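Side-chain contacts in chemotaxis protein cheA (PDB 1TQG), which probably relays phosphoryl groups in chemotaxis signalling, its histidine phosphotransfer (Hpt) domain carrying the phosphate on a histidine: residues E68-K73 / S77-T82; G8-E13 / M55-M60; K15-N20 / L45-G50. One frame throughout, in Å; residues are numbered along the deposited sequence. Where two conformers were deposited one is given.

Interaction 1: residues E68-K73 / S77-T82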
ATOM      1  N   GLU A  68      -5.420  -0.846   3.948  1.00 15.22           N
ATOM      2  CA  GLU A  68      -5.031  -0.146   5.166  1.00 15.74           C
ATOM      3  C   GLU A  68      -5.925  -0.680   6.305  1.00 16.43           C
ATOM      4  O   GLU A  68      -5.379  -0.787   7.424  1.00 17.55           O
ATOM      5  CB  GLU A  68      -5.015   1.365   5.027  1.00 19.54           C
ATOM      6  CG  GLU A  68      -6.139   2.172   5.501  1.00 25.43           C
ATOM      7  CD  GLU A  68      -6.033   3.654   5.206  1.00 21.81           C
ATOM      8  OE1 GLU A  68      -4.937   4.209   5.227  1.00 26.74           O
ATOM      9  OE2 GLU A  68      -7.113   4.277   5.021  1.00 28.88           O
ATOM     10  N   ASN A  69      -7.206  -0.945   6.065  1.00 15.35           N
ATOM     11  CA  ASN A  69      -8.049  -1.449   7.120  1.00 15.57           C
ATOM     12  C   ASN A  69      -7.561  -2.759   7.637  1.00 14.98           C
ATOM     13  O   ASN A  69      -7.676  -3.032   8.869  1.00 16.72           O
ATOM     14  CB  ASN A  69      -9.507  -1.629   6.596  1.00 17.57           C
ATOM     15  CG  ASN A  69     -10.237  -0.340   6.442  1.00 18.47           C
ATOM     16  OD1 ASN A  69      -9.850   0.721   6.939  1.00 19.83           O
ATOM     17  ND2 ASN A  69     -11.305  -0.362   5.677  1.00 19.25           N
ATOM     18  N   ILE A  70      -7.034  -3.662   6.821  1.00 15.87           N
ATOM     19  CA  ILE A  70      -6.440  -4.940   7.290  1.00 15.51           C
ATOM     20  C   ILE A  70      -5.288  -4.619   8.237  1.00 14.25           C
ATOM     21  O   ILE A  70      -5.257  -5.163   9.348  1.00 15.66           O
ATOM     22  CB  ILE A  70      -6.018  -5.774   6.116  1.00 16.61           C
ATOM     23  CG1 ILE A  70      -7.183  -6.145   5.186  1.00 18.73           C
ATOM     24  CG2 ILE A  70      -5.308  -7.025   6.639  1.00 18.14           C
ATOM     25  CD1 ILE A  70      -6.720  -6.759   3.864  1.00 21.94           C
ATOM     26  N   LEU A  71      -4.350  -3.761   7.808  1.00 14.69           N
ATOM     27  CA  LEU A  71      -3.206  -3.465   8.651  1.00 14.86           C
ATOM     28  C   LEU A  71      -3.577  -2.710   9.887  1.00 14.17           C
ATOM     29  O   LEU A  71      -2.924  -2.887  10.932  1.00 15.11           O
ATOM     30  CB  LEU A  71      -2.080  -2.719   7.895  1.00 15.83           C
ATOM     31  CG  LEU A  71      -1.175  -3.514   6.971  1.00 16.41           C
ATOM     32  CD1 LEU A  71      -0.244  -4.455   7.764  1.00 17.21           C
ATOM     33  CD2 LEU A  71      -1.914  -4.297   5.928  1.00 20.11           C
ATOM     34  N   ASP A  72      -4.641  -1.912   9.824  1.00 14.74           N
ATOM     35  CA  ASP A  72      -5.108  -1.185  10.995  1.00 14.62           C
ATOM     36  C   ASP A  72      -5.702  -2.116  12.024  1.00 14.22           C
ATOM     37  O   ASP A  72      -5.452  -2.000  13.229  1.00 16.31           O
ATOM     38  CB  ASP A  72      -6.106  -0.156  10.477  1.00 16.63           C
ATOM     39  CG  ASP A  72      -6.138   1.128  11.269  0.70 15.40           C
ATOM     40  OD1 ASP A  72      -5.379   1.321  12.236  0.70 18.22           O
ATOM     41  OD2 ASP A  72      -6.945   1.993  10.874  0.70 18.03           O
ATOM     42  N   LYS A  73      -6.479  -3.089  11.552  1.00 14.56           N
ATOM     43  CA  LYS A  73      -6.964  -4.150  12.477  1.00 14.51           C
ATOM     44  C   LYS A  73      -5.773  -4.850  13.111  1.00 14.68           C
ATOM     45  O   LYS A  73      -5.743  -5.090  14.321  1.00 16.72           O
ATOM     46  CB  LYS A  73      -7.903  -5.072  11.739  1.00 15.48           C
ATOM     47  CG  LYS A  73      -9.284  -4.467  11.392  1.00 17.07           C
ATOM     48  CD  LYS A  73     -10.101  -5.516  10.629  1.00 20.32           C
ATOM     49  CE  LYS A  73     -11.473  -4.981  10.319  1.00 25.02           C
ATOM     50  NZ  LYS A  73     -12.063  -5.604   9.102  1.00 29.95           N
ATOM     51  N   SER A  77      -4.262  -5.223  17.203  1.00 14.78           N
ATOM     52  CA  SER A  77      -4.345  -6.608  17.641  1.00 15.04           C
ATOM     53  C   SER A  77      -5.739  -7.170  17.543  1.00 15.02           C
ATOM     54  O   SER A  77      -6.106  -8.097  18.237  1.00 17.53           O
ATOM     55  CB  SER A  77      -3.816  -6.752  19.092  1.00 17.49           C
ATOM     56  OG  SER A  77      -2.435  -6.507  19.133  1.00 18.34           O
ATOM     57  N   GLU A  78      -6.527  -6.724  16.565  1.00 16.60           N
ATOM     58  CA  GLU A  78      -7.856  -7.225  16.306  1.00 17.90           C
ATOM     59  C   GLU A  78      -7.839  -8.514  15.500  1.00 19.72           C
ATOM     60  O   GLU A  78      -8.756  -9.315  15.577  1.00 20.41           O
ATOM     61  CB  GLU A  78      -8.709  -6.139  15.628  1.00 18.87           C
ATOM     62  CG  GLU A  78      -9.007  -4.886  16.437  1.00 20.82           C
ATOM     63  CD  GLU A  78      -9.413  -3.619  15.757  0.58 21.68           C
ATOM     64  OE1 GLU A  78      -9.354  -2.503  16.353  0.58 31.74           O
ATOM     65  OE2 GLU A  78      -9.825  -3.671  14.588  0.58 23.65           O
ATOM     66  N   ILE A  79      -6.793  -8.627  14.686  1.00 19.28           N
ATOM     67  CA  ILE A  79      -6.544  -9.781  13.846  1.00 19.89           C
ATOM     68  C   ILE A  79      -5.035 -10.065  13.806  1.00 18.73           C
ATOM     69  O   ILE A  79      -4.247  -9.160  14.085  1.00 18.89           O
ATOM     70  CB  ILE A  79      -7.037  -9.623  12.406  1.00 20.55           C
ATOM     71  CG1 ILE A  79      -6.230  -8.584  11.619  1.00 19.73           C
ATOM     72  CG2 ILE A  79      -8.499  -9.229  12.356  1.00 28.89           C
ATOM     73  CD1 ILE A  79      -6.611  -8.379  10.160  1.00 19.15           C
ATOM     74  N   LYS A  80      -4.660 -11.271  13.471  1.00 20.36           N
ATOM     75  CA  LYS A  80      -3.253 -11.670  13.427  1.00 19.50           C
ATOM     76  C   LYS A  80      -2.830 -11.696  11.950  1.00 19.41           C
ATOM     77  O   LYS A  80      -3.631 -11.941  11.043  1.00 21.53           O
ATOM     78  CB  LYS A  80      -3.136 -13.026  14.114  1.00 27.66           C
ATOM     79  CG  LYS A  80      -3.148 -12.919  15.659  1.00 36.57           C
ATOM     80  CD  LYS A  80      -3.305 -14.234  16.371  1.00 47.16           C
ATOM     81  CE  LYS A  80      -3.036 -14.109  17.875  1.00 52.85           C
ATOM     82  NZ  LYS A  80      -3.341 -15.317  18.673  1.00 49.96           N
ATOM     83  N   ILE A  81      -1.542 -11.415  11.770  1.00 18.00           N
ATOM     84  CA  ILE A  81      -0.948 -11.566  10.420  1.00 19.30           C
ATOM     85  C   ILE A  81      -0.740 -13.014  10.086  1.00 21.60           C
ATOM     86  O   ILE A  81       0.054 -13.702  10.752  1.00 24.90           O
ATOM     87  CB  ILE A  81       0.411 -10.810  10.358  1.00 19.78           C
ATOM     88  CG1 ILE A  81       0.296  -9.305  10.612  1.00 18.73           C
ATOM     89  CG2 ILE A  81       1.122 -11.116   9.058  1.00 21.37           C
ATOM     90  CD1 ILE A  81      -0.563  -8.599   9.605  1.00 21.04           C
ATOM     91  N   THR A  82      -1.495 -13.604   9.201  0.53 25.26           N
ATOM     92  CA  THR A  82      -1.261 -15.041   8.991  0.53 25.02           C
ATOM     93  C   THR A  82      -0.682 -15.152   7.597  0.53 22.45           C
ATOM     94  O   THR A  82      -0.649 -14.166   6.872  0.53 19.61           O
ATOM     95  CB  THR A  82      -2.607 -15.766   9.085  0.53 27.47           C
ATOM     96  OG1 THR A  82      -3.483 -15.079   8.164  0.53 28.36           O
ATOM     97  CG2 THR A  82      -3.173 -15.663  10.486  0.53 22.91           C
TER

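Interaction 2: residues G8-E13 / M55-M60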
ATOM      1  N   GLY A   8       3.405  11.727 -13.939  1.00 13.22           N
ATOM      2  CA  GLY A   8       4.721  11.094 -13.834  1.00 14.02           C
ATOM      3  C   GLY A   8       5.278  11.165 -12.436  1.00 12.47           C
ATOM      4  O   GLY A   8       5.862  10.208 -11.908  1.00 13.28           O
ATOM      5  N   VAL A   9       5.096  12.308 -11.786  1.00 12.57           N
ATOM      6  CA  VAL A   9       5.551  12.476 -10.402  1.00 12.35           C
ATOM      7  C   VAL A   9       4.766  11.522  -9.464  1.00 11.82           C
ATOM      8  O   VAL A   9       5.340  10.839  -8.609  1.00 12.47           O
ATOM      9  CB  VAL A   9       5.420  13.920  -9.936  1.00 12.77           C
ATOM     10  CG1 VAL A   9       5.712  14.032  -8.436  1.00 15.57           C
ATOM     11  CG2 VAL A   9       6.343  14.836 -10.729  1.00 15.94           C
ATOM     12  N   PHE A  10       3.454  11.484  -9.613  1.00 11.73           N
ATOM     13  CA  PHE A  10       2.619  10.589  -8.886  1.00 11.89           C
ATOM     14  C   PHE A  10       3.086   9.121  -9.023  1.00 12.19           C
ATOM     15  O   PHE A  10       3.187   8.408  -8.003  1.00 13.21           O
ATOM     16  CB  PHE A  10       1.164  10.719  -9.358  1.00 13.54           C
ATOM     17  CG  PHE A  10       0.216   9.737  -8.729  1.00 12.55           C
ATOM     18  CD1 PHE A  10      -0.371  10.023  -7.523  1.00 14.93           C
ATOM     19  CD2 PHE A  10      -0.139   8.599  -9.366  1.00 16.34           C
ATOM     20  CE1 PHE A  10      -1.275   9.132  -6.953  1.00 16.57           C
ATOM     21  CE2 PHE A  10      -0.955   7.652  -8.759  1.00 18.65           C
ATOM     22  CZ  PHE A  10      -1.552   7.945  -7.552  1.00 15.82           C
ATOM     23  N   VAL A  11       3.336   8.701 -10.248  1.00 11.79           N
ATOM     24  CA  VAL A  11       3.762   7.281 -10.431  1.00 14.01           C
ATOM     25  C   VAL A  11       5.110   7.056  -9.763  1.00 13.14           C
ATOM     26  O   VAL A  11       5.306   6.053  -9.082  1.00 14.53           O
ATOM     27  CB  VAL A  11       3.759   6.963 -11.955  1.00 16.36           C
ATOM     28  CG1 VAL A  11       4.380   5.583 -12.159  1.00 17.98           C
ATOM     29  CG2 VAL A  11       2.376   6.958 -12.528  1.00 20.11           C
ATOM     30  N   ASP A  12       6.057   8.005  -9.897  1.00 13.66           N
ATOM     31  CA  ASP A  12       7.374   7.834  -9.285  1.00 14.68           C
ATOM     32  C   ASP A  12       7.250   7.750  -7.773  1.00 13.39           C
ATOM     33  O   ASP A  12       7.901   6.925  -7.085  1.00 15.21           O
ATOM     34  CB  ASP A  12       8.259   9.012  -9.721  1.00 16.90           C
ATOM     35  CG  ASP A  12       9.632   9.035  -9.177  1.00 19.74           C
ATOM     36  OD1 ASP A  12      10.406   8.088  -9.406  1.00 22.85           O
ATOM     37  OD2 ASP A  12      10.020   9.969  -8.447  1.00 32.92           O
ATOM     38  N   GLU A  13       6.458   8.632  -7.198  1.00 12.81           N
ATOM     39  CA  GLU A  13       6.297   8.625  -5.740  1.00 14.59           C
ATOM     40  C   GLU A  13       5.620   7.352  -5.275  1.00 15.17           C
ATOM     41  O   GLU A  13       5.990   6.709  -4.274  1.00 17.61           O
ATOM     42  CB  GLU A  13       5.532   9.855  -5.280  1.00 16.94           C
ATOM     43  CG  GLU A  13       6.336  11.139  -5.526  1.00 19.64           C
ATOM     44  CD  GLU A  13       7.061  11.565  -4.266  0.61 25.84           C
ATOM     45  OE1 GLU A  13       7.986  12.391  -4.482  0.61 30.11           O
ATOM     46  OE2 GLU A  13       6.799  11.208  -3.086  0.61 35.18           O
ATOM     47  N   MET A  55      -5.497  12.969  -6.394  1.00 14.93           N
ATOM     48  CA  MET A  55      -5.588  12.845  -7.841  1.00 14.90           C
ATOM     49  C   MET A  55      -6.999  12.494  -8.269  1.00 15.30           C
ATOM     50  O   MET A  55      -7.311  12.441  -9.458  1.00 16.55           O
ATOM     51  CB  MET A  55      -4.575  11.833  -8.349  1.00 16.79           C
ATOM     52  CG  MET A  55      -3.127  12.168  -7.934  0.59 17.55           C
ATOM     53  SD  MET A  55      -2.421  13.713  -8.586  0.59 17.52           S
ATOM     54  CE  MET A  55      -2.066  13.161 -10.249  0.59 25.28           C
ATOM     55  N   GLY A  56      -7.890  12.161  -7.345  1.00 15.07           N
ATOM     56  CA  GLY A  56      -9.238  11.712  -7.625  1.00 15.66           C
ATOM     57  C   GLY A  56      -9.288  10.294  -8.194  1.00 14.41           C
ATOM     58  O   GLY A  56     -10.216   9.944  -8.909  1.00 16.95           O
ATOM     59  N   PHE A  57      -8.314   9.469  -7.862  1.00 13.53           N
ATOM     60  CA  PHE A  57      -8.266   8.103  -8.347  1.00 13.93           C
ATOM     61  C   PHE A  57      -9.059   7.197  -7.399  1.00 15.20           C
ATOM     62  O   PHE A  57      -8.487   6.590  -6.493  1.00 15.51           O
ATOM     63  CB  PHE A  57      -6.833   7.636  -8.549  1.00 14.25           C
ATOM     64  CG  PHE A  57      -6.057   8.387  -9.610  1.00 14.74           C
ATOM     65  CD1 PHE A  57      -6.696   9.167 -10.574  1.00 15.69           C
ATOM     66  CD2 PHE A  57      -4.701   8.327  -9.594  1.00 16.82           C
ATOM     67  CE1 PHE A  57      -5.912   9.848 -11.524  1.00 18.46           C
ATOM     68  CE2 PHE A  57      -3.902   8.949 -10.526  1.00 17.87           C
ATOM     69  CZ  PHE A  57      -4.548   9.698 -11.479  1.00 19.50           C
ATOM     70  N   SER A  58     -10.344   7.157  -7.590  1.00 18.61           N
ATOM     71  CA  SER A  58     -11.290   6.550  -6.687  1.00 21.64           C
ATOM     72  C   SER A  58     -11.005   5.083  -6.425  1.00 17.21           C
ATOM     73  O   SER A  58     -11.027   4.681  -5.272  1.00 18.32           O
ATOM     74  CB  SER A  58     -12.705   6.799  -7.308  1.00 26.43           C
ATOM     75  OG  SER A  58     -12.578   6.598  -8.710  0.65 37.33           O
ATOM     76  N   SER A  59     -10.799   4.320  -7.482  1.00 17.98           N
ATOM     77  CA  SER A  59     -10.630   2.885  -7.302  1.00 18.07           C
ATOM     78  C   SER A  59      -9.317   2.615  -6.575  1.00 15.70           C
ATOM     79  O   SER A  59      -9.296   1.727  -5.731  1.00 16.55           O
ATOM     80  CB  SER A  59     -10.682   2.135  -8.660  1.00 22.49           C
ATOM     81  OG  SER A  59     -12.027   2.233  -9.125  1.00 27.20           O
ATOM     82  N   MET A  60      -8.255   3.359  -6.897  1.00 14.78           N
ATOM     83  CA  MET A  60      -7.016   3.111  -6.192  1.00 14.01           C
ATOM     84  C   MET A  60      -7.202   3.492  -4.730  1.00 12.82           C
ATOM     85  O   MET A  60      -6.714   2.795  -3.818  1.00 13.13           O
ATOM     86  CB  MET A  60      -5.836   3.900  -6.819  1.00 14.17           C
ATOM     87  CG  MET A  60      -4.548   3.774  -6.026  1.00 14.44           C
ATOM     88  SD  MET A  60      -3.226   4.688  -6.841  1.00 15.56           S
ATOM     89  CE  MET A  60      -2.023   4.770  -5.485  1.00 15.00           C
TER

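Interaction 3: residues K15-N20 / L45-G50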
ATOM      1  N   LYS A  15       5.602   4.433  -6.661  1.00 14.93           N
ATOM      2  CA  LYS A  15       6.550   3.321  -6.719  1.00 15.99           C
ATOM      3  C   LYS A  15       7.489   3.280  -5.522  1.00 14.56           C
ATOM      4  O   LYS A  15       7.813   2.162  -5.114  1.00 16.31           O
ATOM      5  CB  LYS A  15       7.292   3.374  -8.035  1.00 18.44           C
ATOM      6  CG  LYS A  15       6.403   2.977  -9.176  1.00 19.84           C
ATOM      7  CD  LYS A  15       7.148   2.909 -10.513  1.00 27.10           C
ATOM      8  CE  LYS A  15       6.287   2.155 -11.492  1.00 34.12           C
ATOM      9  NZ  LYS A  15       6.426   0.681 -11.558  1.00 40.44           N
ATOM     10  N   GLU A  16       7.901   4.395  -4.996  1.00 15.89           N
ATOM     11  CA  GLU A  16       8.719   4.360  -3.796  1.00 15.78           C
ATOM     12  C   GLU A  16       8.012   3.683  -2.657  1.00 13.63           C
ATOM     13  O   GLU A  16       8.584   2.847  -1.941  1.00 14.38           O
ATOM     14  CB  GLU A  16       9.119   5.813  -3.434  1.00 18.75           C
ATOM     15  CG  GLU A  16       9.782   5.982  -2.112  1.00 22.99           C
ATOM     16  CD  GLU A  16      10.187   7.448  -1.958  0.59 25.37           C
ATOM     17  OE1 GLU A  16      10.877   8.019  -2.858  0.59 26.46           O
ATOM     18  OE2 GLU A  16       9.719   7.930  -0.890  0.59 25.11           O
ATOM     19  N   TYR A  17       6.721   4.031  -2.467  1.00 13.92           N
ATOM     20  CA  TYR A  17       5.931   3.472  -1.370  1.00 13.48           C
ATOM     21  C   TYR A  17       5.616   2.011  -1.600  1.00 13.86           C
ATOM     22  O   TYR A  17       5.655   1.217  -0.655  1.00 14.27           O
ATOM     23  CB  TYR A  17       4.633   4.270  -1.111  1.00 12.84           C
ATOM     24  CG  TYR A  17       4.996   5.573  -0.431  1.00 12.68           C
ATOM     25  CD1 TYR A  17       5.371   5.666   0.897  1.00 14.71           C
ATOM     26  CD2 TYR A  17       5.059   6.738  -1.219  1.00 15.89           C
ATOM     27  CE1 TYR A  17       5.747   6.844   1.524  1.00 15.49           C
ATOM     28  CE2 TYR A  17       5.425   7.950  -0.612  1.00 17.85           C
ATOM     29  CZ  TYR A  17       5.762   7.966   0.740  1.00 18.40           C
ATOM     30  OH  TYR A  17       6.113   9.145   1.322  1.00 22.63           O
ATOM     31  N   LEU A  18       5.367   1.626  -2.853  1.00 13.68           N
ATOM     32  CA  LEU A  18       5.165   0.199  -3.135  1.00 15.34           C
ATOM     33  C   LEU A  18       6.431  -0.578  -2.878  1.00 14.88           C
ATOM     34  O   LEU A  18       6.343  -1.719  -2.376  1.00 16.67           O
ATOM     35  CB  LEU A  18       4.672   0.059  -4.586  1.00 15.41           C
ATOM     36  CG  LEU A  18       3.266   0.651  -4.873  1.00 16.71           C
ATOM     37  CD1 LEU A  18       3.095   0.673  -6.375  1.00 20.64           C
ATOM     38  CD2 LEU A  18       2.196  -0.150  -4.168  1.00 17.63           C
ATOM     39  N   GLN A  19       7.622  -0.055  -3.143  1.00 15.36           N
ATOM     40  CA  GLN A  19       8.876  -0.734  -2.798  1.00 16.46           C
ATOM     41  C   GLN A  19       9.044  -0.857  -1.301  1.00 15.55           C
ATOM     42  O   GLN A  19       9.408  -1.947  -0.797  1.00 18.39           O
ATOM     43  CB  GLN A  19      10.095  -0.037  -3.471  1.00 17.76           C
ATOM     44  CG  GLN A  19      11.408  -0.805  -3.336  0.56 19.39           C
ATOM     45  CD  GLN A  19      11.354  -2.151  -4.040  0.56 23.58           C
ATOM     46  OE1 GLN A  19      11.205  -2.236  -5.258  0.56 27.65           O
ATOM     47  NE2 GLN A  19      11.445  -3.176  -3.214  0.56 24.69           N
ATOM     48  N   ASN A  20       8.708   0.188  -0.585  1.00 13.92           N
ATOM     49  CA  ASN A  20       8.767   0.126   0.877  1.00 14.64           C
ATOM     50  C   ASN A  20       7.875  -0.967   1.394  1.00 14.16           C
ATOM     51  O   ASN A  20       8.210  -1.707   2.272  1.00 16.35           O
ATOM     52  CB  ASN A  20       8.287   1.457   1.504  1.00 14.83           C
ATOM     53  CG  ASN A  20       9.233   2.595   1.260  1.00 16.75           C
ATOM     54  OD1 ASN A  20      10.373   2.443   0.855  1.00 19.91           O
ATOM     55  ND2 ASN A  20       8.705   3.775   1.548  1.00 19.82           N
ATOM     56  N   LEU A  45       0.531   2.290   3.178  1.00 13.97           N
ATOM     57  CA  LEU A  45      -0.788   2.197   2.561  1.00 13.09           C
ATOM     58  C   LEU A  45      -1.583   3.456   2.771  1.00 13.76           C
ATOM     59  O   LEU A  45      -2.343   3.874   1.880  1.00 13.91           O
ATOM     60  CB  LEU A  45      -1.541   0.971   3.094  1.00 14.23           C
ATOM     61  CG  LEU A  45      -0.996  -0.370   2.581  1.00 14.99           C
ATOM     62  CD1 LEU A  45      -1.474  -1.480   3.513  1.00 17.38           C
ATOM     63  CD2 LEU A  45      -1.361  -0.589   1.150  1.00 16.92           C
ATOM     64  N   HIS A  46      -1.498   4.043   3.953  1.00 13.72           N
ATOM     65  CA  HIS A  46      -2.238   5.259   4.253  1.00 13.77           C
ATOM     66  C   HIS A  46      -1.720   6.387   3.376  1.00 13.45           C
ATOM     67  O   HIS A  46      -2.513   7.184   2.838  1.00 14.42           O
ATOM     68  CB  HIS A  46      -2.053   5.545   5.773  1.00 14.10           C
ATOM     69  CG  HIS A  46      -2.882   6.714   6.162  1.00 15.47           C
ATOM     70  ND1 HIS A  46      -4.239   6.667   6.193  1.00 19.89           N
ATOM     71  CD2 HIS A  46      -2.550   7.923   6.640  1.00 17.54           C
ATOM     72  CE1 HIS A  46      -4.726   7.770   6.593  1.00 23.21           C
ATOM     73  NE2 HIS A  46      -3.748   8.608   6.855  1.00 19.88           N
ATOM     74  N   THR A  47      -0.408   6.488   3.175  1.00 14.71           N
ATOM     75  CA  THR A  47       0.145   7.521   2.297  1.00 15.22           C
ATOM     76  C   THR A  47      -0.373   7.313   0.870  1.00 14.05           C
ATOM     77  O   THR A  47      -0.795   8.243   0.160  1.00 14.75           O
ATOM     78  CB  THR A  47       1.698   7.528   2.285  1.00 17.31           C
ATOM     79  OG1 THR A  47       2.154   7.997   3.561  1.00 20.35           O
ATOM     80  CG2 THR A  47       2.249   8.484   1.256  1.00 18.44           C
ATOM     81  N   LEU A  48      -0.352   6.065   0.380  1.00 13.95           N
ATOM     82  CA  LEU A  48      -0.874   5.795  -0.986  1.00 12.77           C
ATOM     83  C   LEU A  48      -2.324   6.178  -1.112  1.00 12.72           C
ATOM     84  O   LEU A  48      -2.718   6.744  -2.127  1.00 13.57           O
ATOM     85  CB  LEU A  48      -0.627   4.331  -1.309  1.00 12.67           C
ATOM     86  CG  LEU A  48       0.819   3.881  -1.579  1.00 13.47           C
ATOM     87  CD1 LEU A  48       0.915   2.371  -1.513  1.00 16.77           C
ATOM     88  CD2 LEU A  48       1.292   4.445  -2.904  1.00 23.09           C
ATOM     89  N   LYS A  49      -3.128   5.899  -0.099  1.00 13.37           N
ATOM     90  CA  LYS A  49      -4.544   6.259  -0.145  1.00 14.03           C
ATOM     91  C   LYS A  49      -4.684   7.749  -0.300  1.00 13.98           C
ATOM     92  O   LYS A  49      -5.518   8.254  -1.076  1.00 15.32           O
ATOM     93  CB  LYS A  49      -5.224   5.805   1.147  1.00 14.32           C
ATOM     94  CG  LYS A  49      -6.747   5.978   1.184  1.00 17.52           C
ATOM     95  CD  LYS A  49      -7.326   5.719   2.531  1.00 25.09           C
ATOM     96  CE  LYS A  49      -7.016   6.695   3.642  1.00 40.14           C
ATOM     97  NZ  LYS A  49      -7.891   6.645   4.839  1.00 45.17           N
ATOM     98  N   GLY A  50      -3.926   8.494   0.487  1.00 14.87           N
ATOM     99  CA  GLY A  50      -4.022   9.937   0.421  1.00 16.66           C
ATOM    100  C   GLY A  50      -3.551  10.517  -0.910  1.00 15.49           C
ATOM    101  O   GLY A  50      -4.139  11.475  -1.438  1.00 18.08           O
TER

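Interaction 1: residues E68-K73 / S77-T82
Glu78 and Lys73 meet where a Schellman motif ends helix 58-75 and turns the chain toward helix 83-103. Ser77 comes first: with positive phi (58°) it is the C' residue of the motif, turning the backbone so that the next amide points back at the helix. Glu78 N uses that turn, donating to Lys73 O over 2.9 Å with an N-H...O angle of 157°. In the conformer given, its side chain, extended beyond CG, crosses that of Lys73 at about a right angle, with OE2 3.3 Å from Lys73 CG. The charged ends do not join there, Lys73 NZ lying 6.2 Å from Glu78 OE2; both long polar chains suit this exposed corner of the helix end, where aliphatic carbons can pack and charged ends stay at the surface.

Ile79 follows and lays its side chain against the helix. Chi1 of 69° sets CG1 between the backbone N and the carbonyl carbon, and from there CD1 reaches in over the last turn, 3.9 Å from Lys73 CB. The same methyl lies 3.6 Å from Ile70 O and packs on Ile70 CG2 at 4.0 Å. With an alanine here, the space that CD1 fills between Ile70 and Lys73 would probably be left as a gap, and the loop would lose its apolar grip on the helix. Farther on, Ile81 packs on Leu86, and Thr82, at the N-cap of helix 83-103, accepts a hydrogen bond from Leu85 N on its OG1.

Interaction 2: residues G8-E13 / M55-M60
Phe10 of helix 3-30 points its ring at the junction between helices 35-55 and 58-75, an aromatic and methionine cluster near one end of the four-helix Hpt bundle. Chi1 of 175° sets CG opposite the backbone N and carries the ring straight out from its helix toward residues 55-60. At the root, CB lies 4.1 Å from Met55 CE, a methyl that, in the conformer given, the bends at chi2 and chi3 of Met55 bring near. Next along the ring, CD1 meets Met55 CG at 3.5 Å and CE1 lies close to the same methylene; Met55 approaches obliquely, and in this conformer its sulfur makes a Met-aromatic contact with the ring. On the same side of the ring plane, but toward CD2, CE2 and the tip, Phe57 CE2 stands over the face, toward its rim. The two rings form a T-shaped (edge-to-face) stack, centroids 5.2 Å apart and planes at 88°, with the hydrogen-bearing edge of Phe57 directed at the pi face of Phe10.

Phe57 is itself steadied from within its own segment, for Met55 CB lies over the centre of its ring. A flat ring suits position 10 because it offers a face to one partner and an edge to another, while unbranched, pliable methionine chains can meet it in different ways: Met55 bent, Met60 extended to present its sulfur. Gly56, with positive phi, forms the Schellman turn after helix 35-55, and Phe57 is the N-cap residue of helix 58-75, so Met55 and Phe57 reach Phe10 from a tight connection. Leu7 touches both of them, and Met51 adds to the packing on Phe10. At the tip, Phe10 CZ meets Met60 SD, which lies in the plane of the ring at its edge, 3.7 Å away.

Interaction 3: residues K15-N20 / L45-G50
Tyr17 and Thr47 make the CH-pi contact between helices 3-30 and 35-55, neighbours in the antiparallel four-helix Hpt bundle. Thr47 CG2 stands over one face of the Tyr17 ring, 3.7 Å from the centroid and 17° off the ring normal. Its nearest ring atom is Tyr17 CZ. With chi1 (to OG1) at -70°, CG2 lies opposite the backbone N of Thr47 and is turned toward the ring, while OG1 is left to bond to Arg43 O in the preceding turn. Threonine thus serves both needs, offering a methyl to the aromatic face and satisfying its hydroxyl within its helix.

The remaining contacts are aliphatic. Leu48 forks between two residues: CD2 lies 3.8 Å from Tyr17 CB, and CD1 lies 3.9 Å from Leu18 CD2, the leucine side chains crossing at about a right angle. Branched leucines fit such a buried interface, where each methyl can meet a different neighbour.

The local axes approach to 9.9 Å at 158°, nearly antiparallel. Leu18 also packs on Ile96 and Thr97 of helix 83-103, and Leu48 on Cys64 of helix 58-75, so the contact runs from the outer Tyr17-Thr47 pair into the core shared by all four helices.

Interaction 3 lies near the middle of the bundle, with interactions 1 and 2 on opposite sides of the chain's centre, their centres about 25 Å apart. Interactions 2 and 3 share helix 3-30, their centres about 10 Å apart; interactions 1 and 2 share helix 58-75. Along the chain, the 15-20/45-50 pair falls between the two segments of interaction 2, and interaction 1 follows both. Interactions 1 and 3 meet directly: Glu68 forms a salt bridge with Lys49 and probably hydrogen-bonds His46, while Leu71 packs on Leu45. This polar group ties helix 58-75 to helix 35-55, and His46, whose run to Gly50 matches the HxxKG pattern around the phosphorylated histidine of Hpt domains, is probably the phosphate acceptor.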